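Side-chain contacts in beta-catenin homolog sys-1 (Caenorhabditis elegans, PDB 3C2G), which acts as a transcription coregulator in the Wnt signaling asymmetry pathway, binding the TCF factor pop-1 directly to activate or repress target genes: residues Phe105-Asn110 and Ala161-Phe166; Arg365-Phe370 and Gly424-Gln429; Lys575-Cys580 and Ser614-Asn619. All blocks are in the same frame, centred on the assembly; numbering follows the deposited sequence.

Interaction 1. Residues Phe105-Asn110 and Ala161-Phe166; sequences FCPREN and AQHLKF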
ATOM      1  N   PHE A 105      26.320  15.456  15.811  1.00 47.99           N
ATOM      2  CA  PHE A 105      24.971  15.977  15.708  1.00 48.33           C
ATOM      3  C   PHE A 105      24.249  16.027  17.042  1.00 49.98           C
ATOM      4  O   PHE A 105      23.240  16.727  17.182  1.00 50.25           O
ATOM      5  CB  PHE A 105      24.171  15.163  14.707  1.00 46.92           C
ATOM      6  CG  PHE A 105      24.446  15.527  13.288  1.00 44.99           C
ATOM      7  CD1 PHE A 105      23.703  16.525  12.660  1.00 41.44           C
ATOM      8  CD2 PHE A 105      25.452  14.877  12.571  1.00 42.47           C
ATOM      9  CE1 PHE A 105      23.954  16.858  11.337  1.00 41.02           C
ATOM     10  CE2 PHE A 105      25.706  15.209  11.255  1.00 40.73           C
ATOM     11  CZ  PHE A 105      24.960  16.198  10.635  1.00 41.04           C
ATOM     12  N   CYS A 106      24.774  15.291  18.016  1.00 51.96           N
ATOM     13  CA  CYS A 106      24.209  15.251  19.354  1.00 52.87           C
ATOM     14  C   CYS A 106      24.252  16.623  20.038  1.00 53.80           C
ATOM     15  O   CYS A 106      25.302  17.257  20.093  1.00 53.22           O
ATOM     16  CB  CYS A 106      24.940  14.212  20.194  1.00 52.83           C
ATOM     17  SG  CYS A 106      24.232  14.020  21.827  1.00 54.19           S
ATOM     18  N   PRO A 107      23.100  17.087  20.560  1.00 55.16           N
ATOM     19  CA  PRO A 107      23.076  18.431  21.135  1.00 56.33           C
ATOM     20  C   PRO A 107      23.855  18.498  22.455  1.00 57.51           C
ATOM     21  O   PRO A 107      23.774  17.576  23.271  1.00 57.60           O
ATOM     22  CB  PRO A 107      21.583  18.694  21.349  1.00 56.21           C
ATOM     23  CG  PRO A 107      20.970  17.347  21.491  1.00 55.68           C
ATOM     24  CD  PRO A 107      21.791  16.412  20.657  1.00 55.18           C
ATOM     25  N   ARG A 108      24.621  19.567  22.637  1.00 58.58           N
ATOM     26  CA  ARG A 108      25.401  19.757  23.856  1.00 59.47           C
ATOM     27  C   ARG A 108      24.869  20.934  24.672  1.00 60.20           C
ATOM     28  O   ARG A 108      24.967  20.924  25.898  1.00 60.59           O
ATOM     29  CB  ARG A 108      26.884  19.955  23.528  1.00 59.51           C
ATOM     30  N   GLU A 109      24.294  21.927  23.988  1.00 60.81           N
ATOM     31  CA  GLU A 109      23.783  23.150  24.623  1.00 61.31           C
ATOM     32  C   GLU A 109      22.275  23.359  24.435  1.00 62.04           C
ATOM     33  O   GLU A 109      21.665  24.161  25.149  1.00 62.30           O
ATOM     34  CB  GLU A 109      24.542  24.377  24.104  1.00 61.27           C
ATOM     35  N   ASN A 110      21.690  22.633  23.480  1.00 62.51           N
ATOM     36  CA  ASN A 110      20.285  22.798  23.058  1.00 62.28           C
ATOM     37  C   ASN A 110      19.936  24.213  22.574  1.00 62.03           C
ATOM     38  O   ASN A 110      18.831  24.719  22.817  1.00 62.51           O
ATOM     39  CB  ASN A 110      19.316  22.292  24.131  1.00 62.45           C
ATOM     40  CG  ASN A 110      19.311  20.772  24.237  1.00 63.48           C
ATOM     41  OD1 ASN A 110      19.758  20.204  25.237  1.00 63.38           O
ATOM     42  ND2 ASN A 110      18.820  20.107  23.192  1.00 62.74           N
ATOM     43  N   ALA A 161      18.707   9.622  13.797  1.00 45.10           N
ATOM     44  CA  ALA A 161      17.295   9.997  13.722  1.00 45.50           C
ATOM     45  C   ALA A 161      16.858  10.844  14.910  1.00 45.72           C
ATOM     46  O   ALA A 161      16.240  11.886  14.724  1.00 45.88           O
ATOM     47  CB  ALA A 161      16.415   8.763  13.582  1.00 45.84           C
ATOM     48  N   GLN A 162      17.200  10.418  16.123  1.00 46.20           N
ATOM     49  CA  GLN A 162      16.850  11.183  17.318  1.00 47.64           C
ATOM     50  C   GLN A 162      17.449  12.595  17.319  1.00 46.53           C
ATOM     51  O   GLN A 162      16.749  13.561  17.627  1.00 46.33           O
ATOM     52  CB  GLN A 162      17.232  10.427  18.594  1.00 47.57           C
ATOM     53  CG  GLN A 162      16.676  11.061  19.873  1.00 50.78           C
ATOM     54  CD  GLN A 162      16.963  10.233  21.129  1.00 52.04           C
ATOM     55  OE1 GLN A 162      16.961   8.994  21.091  1.00 57.59           O
ATOM     56  NE2 GLN A 162      17.196  10.921  22.254  1.00 54.27           N
ATOM     57  N   HIS A 163      18.730  12.709  16.961  1.00 46.12           N
ATOM     58  CA  HIS A 163      19.412  14.010  16.870  1.00 45.28           C
ATOM     59  C   HIS A 163      18.726  15.002  15.927  1.00 44.70           C
ATOM     60  O   HIS A 163      18.794  16.213  16.132  1.00 44.63           O
ATOM     61  CB  HIS A 163      20.873  13.836  16.433  1.00 45.60           C
ATOM     62  CG  HIS A 163      21.698  12.995  17.360  1.00 46.03           C
ATOM     63  ND1 HIS A 163      22.768  12.243  16.923  1.00 44.06           N
ATOM     64  CD2 HIS A 163      21.605  12.779  18.695  1.00 45.96           C
ATOM     65  CE1 HIS A 163      23.305  11.608  17.949  1.00 44.43           C
ATOM     66  NE2 HIS A 163      22.616  11.914  19.035  1.00 45.91           N
ATOM     67  N   LEU A 164      18.071  14.481  14.896  1.00 44.35           N
ATOM     68  CA  LEU A 164      17.419  15.304  13.882  1.00 44.39           C
ATOM     69  C   LEU A 164      16.054  15.857  14.282  1.00 45.40           C
ATOM     70  O   LEU A 164      15.569  16.809  13.670  1.00 45.85           O
ATOM     71  CB  LEU A 164      17.283  14.518  12.581  1.00 43.52           C
ATOM     72  CG  LEU A 164      18.599  14.129  11.917  1.00 42.18           C
ATOM     73  CD1 LEU A 164      18.335  13.388  10.640  1.00 40.58           C
ATOM     74  CD2 LEU A 164      19.470  15.362  11.666  1.00 41.43           C
ATOM     75  N   LYS A 165      15.431  15.269  15.299  1.00 45.78           N
ATOM     76  CA  LYS A 165      14.084  15.671  15.680  1.00 46.14           C
ATOM     77  C   LYS A 165      14.081  16.857  16.624  1.00 46.29           C
ATOM     78  O   LYS A 165      13.994  16.698  17.839  1.00 46.63           O
ATOM     79  CB  LYS A 165      13.306  14.488  16.254  1.00 46.80           C
ATOM     80  CG  LYS A 165      12.885  13.502  15.176  1.00 47.08           C
ATOM     81  CD  LYS A 165      12.641  12.130  15.738  1.00 47.84           C
ATOM     82  CE  LYS A 165      12.906  11.092  14.667  1.00 47.46           C
ATOM     83  NZ  LYS A 165      12.555   9.745  15.146  1.00 50.83           N
ATOM     84  N   PHE A 166      14.201  18.049  16.045  1.00 45.95           N
ATOM     85  CA  PHE A 166      14.073  19.301  16.785  1.00 45.65           C
ATOM     86  C   PHE A 166      13.347  20.332  15.930  1.00 46.28           C
ATOM     87  O   PHE A 166      13.494  20.340  14.710  1.00 46.76           O
ATOM     88  CB  PHE A 166      15.434  19.817  17.299  1.00 44.97           C
ATOM     89  CG  PHE A 166      16.479  20.022  16.222  1.00 43.73           C
ATOM     90  CD1 PHE A 166      16.897  21.298  15.882  1.00 40.86           C
ATOM     91  CD2 PHE A 166      17.072  18.933  15.575  1.00 43.28           C
ATOM     92  CE1 PHE A 166      17.874  21.492  14.899  1.00 42.06           C
ATOM     93  CE2 PHE A 166      18.048  19.124  14.580  1.00 41.56           C
ATOM     94  CZ  PHE A 166      18.446  20.402  14.247  1.00 40.47           C
TER
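H163, in the last turn of helix 154-164, lays its imidazole against F105 and C106 in the loop that follows helix 98-103. Its CG stands anti to its own carbonyl carbon (chi1 -60°), which turns the ring onto that loop. At the root, H163 CB lies 3.8 Å from F105 O, with F105 CB close by. On one branch H163 ND1 comes to 3.8 Å from C106 N, a contact rather than a bond. On the other, H163 CD2 has C106 CA at 3.7 Å, while P107 CD approaches the ring obliquely. C106 CA sits 3.6 Å above the ring plane of H163 and over its centre. At the tip, H163 NE2 meets C106 CB at 3.5 Å; this methylene makes a CH-pi contact over the same face, 29° off the ring normal. The F105 ring leads away to edge-to-face packing with F160 and F115, which ties the loop to its neighbours in the armadillo domain; separately, a hydrogen bond from R116 to H163 O links the end of helix 154-164 to helix 115-122. Neither imidazole nitrogen bonds to the loop segment, so across this joint the ring works as a flat surface held by CH-pi and van der Waals contact.

Interaction 2. Residues Arg365-Phe370 and Gly424-Gln429; sequences RSNAIF and GPNEKQ
Beside the place where N367 meets N426 and F370 meets Q429, the shortest polar bond runs from G424 N to E427 OE1, at 2.8 Å and with an N-H...O angle of 161°. The donor comes from well above the carboxylate plane. G424 is the N-cap of helix 425-432, and the carboxylate of E427, three residues on, thus accepts from the backbone N of the N-cap residue. K428 N to G424 O, at 2.9 Å, then starts the regular backbone ladder.

Across the contact the polar ends come near without bonding. The N367 and N426 side chains cross at about a right angle, their amide planes 53° apart, with N367 OD1 3.9 Å from N426 OD1, two acceptors facing each other. N426 OD1 has a weak hydrogen bond with Q430 NE2. Q429 puts its CG between backbone N and carbonyl carbon and then extends, bringing Q429 NE2 to 4.0 Å from F370 CE1. It arrives at the ring edge, near the ring plane, with amide and ring turned 51° apart. A firmer tie lies just beyond, where F370 N bonds to Q430 OE1 and I369 packs on V431.

N367, at positive phi, is the C-prime residue of a Schellman motif that closes helix 357-365, with A368 N bonding to A363 O and N367 N to I364 O. The chain turns there straight into helix 368-377, whose first turn meets that of helix 425-432, as expected of the short linked helices in an armadillo superhelix.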
ATOM      1  N   ARG A 365     -23.482   3.692 -14.567  1.00 35.38           N
ATOM      2  CA  ARG A 365     -23.672   4.554 -15.737  1.00 36.51           C
ATOM      3  C   ARG A 365     -22.405   4.689 -16.568  1.00 36.54           C
ATOM      4  O   ARG A 365     -22.462   5.067 -17.741  1.00 37.32           O
ATOM      5  CB  ARG A 365     -24.190   5.936 -15.341  1.00 35.72           C
ATOM      6  CG  ARG A 365     -25.645   5.955 -14.906  1.00 38.65           C
ATOM      7  CD  ARG A 365     -26.203   7.384 -14.804  1.00 40.22           C
ATOM      8  NE  ARG A 365     -25.873   8.036 -13.534  1.00 47.79           N
ATOM      9  CZ  ARG A 365     -24.859   8.887 -13.363  1.00 51.20           C
ATOM     10  NH1 ARG A 365     -24.066   9.201 -14.385  1.00 50.40           N
ATOM     11  NH2 ARG A 365     -24.633   9.427 -12.164  1.00 52.72           N
ATOM     12  N   SER A 366     -21.256   4.385 -15.978  1.00 36.15           N
ATOM     13  CA  SER A 366     -20.027   4.393 -16.757  1.00 36.53           C
ATOM     14  C   SER A 366     -19.596   2.983 -17.141  1.00 35.72           C
ATOM     15  O   SER A 366     -18.448   2.768 -17.547  1.00 35.59           O
ATOM     16  CB  SER A 366     -18.923   5.138 -16.011  1.00 37.17           C
ATOM     17  OG  SER A 366     -19.409   6.407 -15.587  1.00 42.38           O
ATOM     18  N   ASN A 367     -20.523   2.031 -17.023  1.00 34.70           N
ATOM     19  CA  ASN A 367     -20.297   0.650 -17.450  1.00 34.66           C
ATOM     20  C   ASN A 367     -19.304  -0.124 -16.595  1.00 33.51           C
ATOM     21  O   ASN A 367     -18.627  -1.022 -17.087  1.00 33.26           O
ATOM     22  CB  ASN A 367     -19.876   0.588 -18.933  1.00 34.89           C
ATOM     23  CG  ASN A 367     -21.072   0.509 -19.882  1.00 39.89           C
ATOM     24  OD1 ASN A 367     -22.215   0.799 -19.501  1.00 43.83           O
ATOM     25  ND2 ASN A 367     -20.814   0.107 -21.125  1.00 43.14           N
ATOM     26  N   ALA A 368     -19.218   0.216 -15.316  1.00 32.79           N
ATOM     27  CA  ALA A 368     -18.256  -0.439 -14.438  1.00 32.95           C
ATOM     28  C   ALA A 368     -18.378  -1.964 -14.497  1.00 32.71           C
ATOM     29  O   ALA A 368     -17.371  -2.660 -14.555  1.00 32.54           O
ATOM     30  CB  ALA A 368     -18.401   0.060 -13.004  1.00 32.53           C
ATOM     31  N   ILE A 369     -19.607  -2.480 -14.513  1.00 33.21           N
ATOM     32  CA  ILE A 369     -19.808  -3.932 -14.503  1.00 33.85           C
ATOM     33  C   ILE A 369     -19.284  -4.576 -15.779  1.00 34.38           C
ATOM     34  O   ILE A 369     -18.573  -5.582 -15.727  1.00 35.18           O
ATOM     35  CB  ILE A 369     -21.275  -4.344 -14.185  1.00 33.20           C
ATOM     36  CG1 ILE A 369     -21.653  -3.860 -12.786  1.00 33.92           C
ATOM     37  CG2 ILE A 369     -21.430  -5.859 -14.252  1.00 32.41           C
ATOM     38  CD1 ILE A 369     -23.137  -3.675 -12.543  1.00 35.19           C
ATOM     39  N   PHE A 370     -19.600  -3.985 -16.921  1.00 34.67           N
ATOM     40  CA  PHE A 370     -19.013  -4.437 -18.170  1.00 36.46           C
ATOM     41  C   PHE A 370     -17.479  -4.501 -18.077  1.00 35.80           C
ATOM     42  O   PHE A 370     -16.860  -5.462 -18.533  1.00 36.59           O
ATOM     43  CB  PHE A 370     -19.418  -3.503 -19.307  1.00 38.70           C
ATOM     44  CG  PHE A 370     -19.816  -4.216 -20.553  1.00 42.97           C
ATOM     45  CD1 PHE A 370     -21.165  -4.327 -20.899  1.00 44.98           C
ATOM     46  CD2 PHE A 370     -18.847  -4.793 -21.385  1.00 46.34           C
ATOM     47  CE1 PHE A 370     -21.551  -4.995 -22.055  1.00 47.69           C
ATOM     48  CE2 PHE A 370     -19.217  -5.469 -22.548  1.00 47.91           C
ATOM     49  CZ  PHE A 370     -20.577  -5.566 -22.887  1.00 46.83           C
ATOM     50  N   GLY A 424     -32.483  -1.877 -14.018  1.00 49.73           N
ATOM     51  CA  GLY A 424     -32.778  -1.425 -15.365  1.00 48.70           C
ATOM     52  C   GLY A 424     -32.113  -2.308 -16.411  1.00 47.73           C
ATOM     53  O   GLY A 424     -31.254  -3.134 -16.078  1.00 47.24           O
ATOM     54  N   PRO A 425     -32.509  -2.147 -17.686  1.00 46.93           N
ATOM     55  CA  PRO A 425     -31.927  -2.929 -18.785  1.00 46.20           C
ATOM     56  C   PRO A 425     -30.414  -2.758 -18.921  1.00 45.20           C
ATOM     57  O   PRO A 425     -29.730  -3.700 -19.332  1.00 44.71           O
ATOM     58  CB  PRO A 425     -32.658  -2.393 -20.033  1.00 45.76           C
ATOM     59  CG  PRO A 425     -33.222  -1.076 -19.620  1.00 46.43           C
ATOM     60  CD  PRO A 425     -33.559  -1.230 -18.166  1.00 46.73           C
ATOM     61  N   ASN A 426     -29.911  -1.569 -18.584  1.00 44.95           N
ATOM     62  CA  ASN A 426     -28.467  -1.297 -18.564  1.00 44.99           C
ATOM     63  C   ASN A 426     -27.712  -2.215 -17.586  1.00 43.98           C
ATOM     64  O   ASN A 426     -26.813  -2.963 -17.989  1.00 43.46           O
ATOM     65  CB  ASN A 426     -28.200   0.170 -18.226  1.00 45.47           C
ATOM     66  CG  ASN A 426     -26.768   0.593 -18.538  1.00 49.12           C
ATOM     67  OD1 ASN A 426     -26.021  -0.123 -19.219  1.00 49.09           O
ATOM     68  ND2 ASN A 426     -26.385   1.779 -18.054  1.00 51.68           N
ATOM     69  N   GLU A 427     -28.097  -2.154 -16.311  1.00 42.78           N
ATOM     70  CA  GLU A 427     -27.589  -3.057 -15.282  1.00 42.58           C
ATOM     71  C   GLU A 427     -27.742  -4.532 -15.685  1.00 41.68           C
ATOM     72  O   GLU A 427     -26.818  -5.320 -15.494  1.00 40.60           O
ATOM     73  CB  GLU A 427     -28.314  -2.835 -13.947  1.00 43.07           C
ATOM     74  CG  GLU A 427     -28.253  -1.426 -13.377  1.00 46.17           C
ATOM     75  CD  GLU A 427     -29.384  -0.533 -13.850  1.00 49.88           C
ATOM     76  OE1 GLU A 427     -30.339  -0.327 -13.068  1.00 53.11           O
ATOM     77  OE2 GLU A 427     -29.321  -0.039 -14.998  1.00 51.38           O
ATOM     78  N   LYS A 428     -28.902  -4.890 -16.241  1.00 41.10           N
ATOM     79  CA  LYS A 428     -29.219  -6.288 -16.541  1.00 41.25           C
ATOM     80  C   LYS A 428     -28.259  -6.893 -17.547  1.00 40.76           C
ATOM     81  O   LYS A 428     -27.758  -7.991 -17.317  1.00 40.88           O
ATOM     82  CB  LYS A 428     -30.672  -6.473 -17.009  1.00 41.21           C
ATOM     83  CG  LYS A 428     -31.733  -6.499 -15.909  1.00 41.75           C
ATOM     84  CD  LYS A 428     -33.120  -6.348 -16.540  1.00 43.49           C
ATOM     85  CE  LYS A 428     -34.254  -6.900 -15.664  1.00 48.56           C
ATOM     86  NZ  LYS A 428     -34.878  -5.870 -14.761  1.00 51.11           N
ATOM     87  N   GLN A 429     -27.980  -6.192 -18.646  1.00 40.32           N
ATOM     88  CA  GLN A 429     -27.089  -6.765 -19.663  1.00 41.15           C
ATOM     89  C   GLN A 429     -25.643  -6.889 -19.161  1.00 39.36           C
ATOM     90  O   GLN A 429     -24.933  -7.824 -19.523  1.00 39.46           O
ATOM     91  CB  GLN A 429     -27.179  -6.054 -21.034  1.00 40.59           C
ATOM     92  CG  GLN A 429     -26.791  -4.574 -21.072  1.00 43.11           C
ATOM     93  CD  GLN A 429     -26.357  -4.100 -22.477  1.00 45.04           C
ATOM     94  OE1 GLN A 429     -27.042  -4.337 -23.486  1.00 49.27           O
ATOM     95  NE2 GLN A 429     -25.217  -3.413 -22.536  1.00 50.31           N
TER

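Interaction 3. Residues Lys575-Cys580 and Ser614-Asn619; sequences KILEHC and SRFPEN
R615 sets out with CG anti to its carbonyl carbon (chi1 -54°) and bends at the next bond (chi2 -89°), after which its chain runs extended along L577 to E578. The side chains of R615 and L577 run antiparallel alongside each other. R615 CB rests 3.8 Å from L577 CD1, and R615 CD lies at the same distance, 3.8 Å, from L577 CB, so the methylenes of the arginine are matched to the leucine nearly from root to end. The same methyl serves a second neighbour: L577 CD1 is 4.0 Å from F616 CZ, approaching the ring obliquely.

The guanidinium of R615 covers the peptide link between L577 and E578 with one face. E578 N stands 3.7 Å above its plane, toward the outer part of the group, and R615 NH1 comes to 3.5 Å from E578 CA. E578 has CG anti to its backbone N and stays extended, carrying OE1 to 3.6 Å from R615 NH2, a long salt bridge in which carboxylate and guanidinium planes differ by 24°. The stronger polar partner is D574, whose OD1 forms a salt bridge with R615 NE.

A leucine in place of R615 would probably leave D574 without its charged mate and uncover the peptide of L577 and E578 that the guanidinium lies over.

The contact joins the last turns of helix 563-579 to the C-terminal tail after helix 603-613, with W587 and A584 also packing on L577. Its chemistry is divided along one arginine: the methylenes hold to leucine by apolar contact, whereas the charged end has two acidic partners on a single helix, so its position probably depends more on D574 than on the long bridge to E578.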
ATOM      1  N   LYS A 575     -30.937 -33.342   2.126  1.00 40.22           N
ATOM      2  CA  LYS A 575     -31.226 -33.333   0.697  1.00 40.08           C
ATOM      3  C   LYS A 575     -30.323 -34.277  -0.102  1.00 40.20           C
ATOM      4  O   LYS A 575     -30.755 -34.845  -1.114  1.00 40.41           O
ATOM      5  CB  LYS A 575     -31.149 -31.911   0.144  1.00 40.34           C
ATOM      6  CG  LYS A 575     -32.325 -31.039   0.542  1.00 40.67           C
ATOM      7  CD  LYS A 575     -32.155 -29.627   0.034  1.00 42.65           C
ATOM      8  CE  LYS A 575     -33.328 -28.735   0.435  1.00 43.17           C
ATOM      9  NZ  LYS A 575     -34.606 -29.166  -0.202  1.00 45.05           N
ATOM     10  N   ILE A 576     -29.080 -34.456   0.343  1.00 39.54           N
ATOM     11  CA  ILE A 576     -28.198 -35.427  -0.311  1.00 39.21           C
ATOM     12  C   ILE A 576     -28.724 -36.861  -0.110  1.00 39.54           C
ATOM     13  O   ILE A 576     -28.700 -37.676  -1.036  1.00 38.37           O
ATOM     14  CB  ILE A 576     -26.712 -35.311   0.152  1.00 38.58           C
ATOM     15  CG1 ILE A 576     -26.076 -34.017  -0.351  1.00 36.43           C
ATOM     16  CG2 ILE A 576     -25.885 -36.487  -0.358  1.00 37.19           C
ATOM     17  CD1 ILE A 576     -24.850 -33.613   0.431  1.00 31.27           C
ATOM     18  N   LEU A 577     -29.214 -37.149   1.093  1.00 40.29           N
ATOM     19  CA  LEU A 577     -29.663 -38.498   1.425  1.00 41.51           C
ATOM     20  C   LEU A 577     -31.022 -38.832   0.826  1.00 43.28           C
ATOM     21  O   LEU A 577     -31.327 -40.002   0.608  1.00 44.06           O
ATOM     22  CB  LEU A 577     -29.644 -38.729   2.933  1.00 40.85           C
ATOM     23  CG  LEU A 577     -28.248 -38.622   3.547  1.00 40.16           C
ATOM     24  CD1 LEU A 577     -28.277 -38.821   5.046  1.00 38.56           C
ATOM     25  CD2 LEU A 577     -27.292 -39.615   2.896  1.00 40.17           C
ATOM     26  N   GLU A 578     -31.826 -37.806   0.544  1.00 44.56           N
ATOM     27  CA  GLU A 578     -33.084 -37.988  -0.173  1.00 46.11           C
ATOM     28  C   GLU A 578     -32.834 -38.545  -1.572  1.00 44.63           C
ATOM     29  O   GLU A 578     -33.652 -39.304  -2.086  1.00 45.10           O
ATOM     30  CB  GLU A 578     -33.866 -36.671  -0.254  1.00 46.19           C
ATOM     31  CG  GLU A 578     -35.321 -36.788  -0.739  1.00 48.36           C
ATOM     32  CD  GLU A 578     -36.091 -35.449  -0.651  1.00 50.71           C
ATOM     33  OE1 GLU A 578     -36.004 -34.761   0.410  1.00 53.85           O
ATOM     34  OE2 GLU A 578     -36.792 -35.086  -1.640  1.00 55.96           O
ATOM     35  N   HIS A 579     -31.706 -38.185  -2.179  1.00 43.58           N
ATOM     36  CA  HIS A 579     -31.389 -38.651  -3.540  1.00 42.62           C
ATOM     37  C   HIS A 579     -30.268 -39.709  -3.618  1.00 41.71           C
ATOM     38  O   HIS A 579     -30.198 -40.471  -4.577  1.00 41.14           O
ATOM     39  CB  HIS A 579     -31.105 -37.475  -4.474  1.00 42.66           C
ATOM     40  CG  HIS A 579     -32.193 -36.449  -4.500  1.00 44.90           C
ATOM     41  ND1 HIS A 579     -32.130 -35.276  -3.777  1.00 47.47           N
ATOM     42  CD2 HIS A 579     -33.378 -36.419  -5.157  1.00 47.37           C
ATOM     43  CE1 HIS A 579     -33.229 -34.572  -3.983  1.00 47.81           C
ATOM     44  NE2 HIS A 579     -34.002 -35.242  -4.820  1.00 48.21           N
ATOM     45  N   CYS A 580     -29.405 -39.763  -2.611  1.00 41.18           N
ATOM     46  CA  CYS A 580     -28.393 -40.819  -2.535  1.00 40.88           C
ATOM     47  C   CYS A 580     -28.480 -41.491  -1.179  1.00 40.74           C
ATOM     48  O   CYS A 580     -27.621 -41.264  -0.320  1.00 40.72           O
ATOM     49  CB  CYS A 580     -26.990 -40.258  -2.767  1.00 40.68           C
ATOM     50  SG  CYS A 580     -26.830 -39.283  -4.292  1.00 42.95           S
ATOM     51  N   SER A 614     -33.638 -39.552  10.972  1.00 59.68           N
ATOM     52  CA  SER A 614     -34.401 -40.692  10.464  1.00 60.44           C
ATOM     53  C   SER A 614     -33.772 -41.387   9.250  1.00 60.50           C
ATOM     54  O   SER A 614     -34.200 -42.475   8.870  1.00 60.47           O
ATOM     55  CB  SER A 614     -35.839 -40.275  10.140  1.00 60.61           C
ATOM     56  OG  SER A 614     -35.890 -39.493   8.956  1.00 61.70           O
ATOM     57  N   ARG A 615     -32.767 -40.761   8.646  1.00 60.85           N
ATOM     58  CA  ARG A 615     -32.108 -41.318   7.460  1.00 61.10           C
ATOM     59  C   ARG A 615     -31.150 -42.461   7.797  1.00 61.66           C
ATOM     60  O   ARG A 615     -30.910 -43.346   6.967  1.00 61.88           O
ATOM     61  CB  ARG A 615     -31.330 -40.236   6.705  1.00 60.97           C
ATOM     62  CG  ARG A 615     -32.123 -39.001   6.324  1.00 59.98           C
ATOM     63  CD  ARG A 615     -32.788 -39.135   4.982  1.00 58.21           C
ATOM     64  NE  ARG A 615     -33.385 -37.867   4.577  1.00 58.34           N
ATOM     65  CZ  ARG A 615     -34.244 -37.730   3.573  1.00 58.60           C
ATOM     66  NH1 ARG A 615     -34.613 -38.790   2.867  1.00 59.37           N
ATOM     67  NH2 ARG A 615     -34.732 -36.532   3.276  1.00 57.81           N
ATOM     68  N   PHE A 616     -30.617 -42.442   9.014  1.00 61.95           N
ATOM     69  CA  PHE A 616     -29.521 -43.331   9.391  1.00 62.55           C
ATOM     70  C   PHE A 616     -29.955 -44.703   9.902  1.00 64.07           C
ATOM     71  O   PHE A 616     -31.081 -44.861  10.371  1.00 63.80           O
ATOM     72  CB  PHE A 616     -28.611 -42.615  10.396  1.00 61.62           C
ATOM     73  CG  PHE A 616     -27.847 -41.485   9.785  1.00 60.05           C
ATOM     74  CD1 PHE A 616     -26.563 -41.689   9.291  1.00 58.38           C
ATOM     75  CD2 PHE A 616     -28.432 -40.230   9.647  1.00 57.71           C
ATOM     76  CE1 PHE A 616     -25.866 -40.658   8.693  1.00 57.22           C
ATOM     77  CE2 PHE A 616     -27.746 -39.197   9.051  1.00 56.94           C
ATOM     78  CZ  PHE A 616     -26.458 -39.407   8.571  1.00 58.38           C
ATOM     79  N   PRO A 617     -29.066 -45.711   9.800  1.00 66.20           N
ATOM     80  CA  PRO A 617     -29.382 -46.999  10.428  1.00 67.79           C
ATOM     81  C   PRO A 617     -29.654 -46.844  11.932  1.00 69.49           C
ATOM     82  O   PRO A 617     -29.269 -45.837  12.540  1.00 69.45           O
ATOM     83  CB  PRO A 617     -28.116 -47.831  10.191  1.00 67.30           C
ATOM     84  CG  PRO A 617     -27.467 -47.206   9.022  1.00 66.73           C
ATOM     85  CD  PRO A 617     -27.761 -45.745   9.111  1.00 66.02           C
ATOM     86  N   GLU A 618     -30.327 -47.833  12.515  1.00 71.65           N
ATOM     87  CA  GLU A 618     -30.667 -47.795  13.937  1.00 73.78           C
ATOM     88  C   GLU A 618     -29.452 -48.094  14.820  1.00 74.44           C
ATOM     89  O   GLU A 618     -29.385 -47.631  15.965  1.00 74.64           O
ATOM     90  CB  GLU A 618     -31.838 -48.740  14.254  1.00 74.03           C
ATOM     91  CG  GLU A 618     -32.554 -48.431  15.582  1.00 76.38           C
ATOM     92  CD  GLU A 618     -32.756 -46.929  15.817  1.00 78.16           C
ATOM     93  OE1 GLU A 618     -33.506 -46.286  15.047  1.00 78.14           O
ATOM     94  OE2 GLU A 618     -32.153 -46.393  16.773  1.00 78.53           O
ATOM     95  N   ASN A 619     -28.505 -48.852  14.255  1.00 75.20           N
ATOM     96  CA  ASN A 619     -27.236 -49.237  14.895  1.00 75.84           C
ATOM     97  C   ASN A 619     -27.092 -48.897  16.382  1.00 76.14           C
ATOM     98  O   ASN A 619     -27.576 -49.634  17.249  1.00 76.43           O
ATOM     99  CB  ASN A 619     -26.052 -48.655  14.106  1.00 75.98           C
TER

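The three contacts follow one another along the elongated armadillo domain, each closing before the next begins. Interaction 1 lies on the opposite side of the chain's centre from both others: its centre is 60 Å from that of interaction 2 and 78 Å from that of interaction 3. Interactions 2 and 3 are nearer neighbours, 45 Å between centres, yet their nearest atoms remain about 27 Å apart. None touches another. They differ in chemistry: a ring face on C106 and its backbone in 105-110/161-166, amide-amide and amide-ring approaches at the surface in 365-370/424-429, and an arginine with mixed apolar and ionic partners in 575-580/614-619.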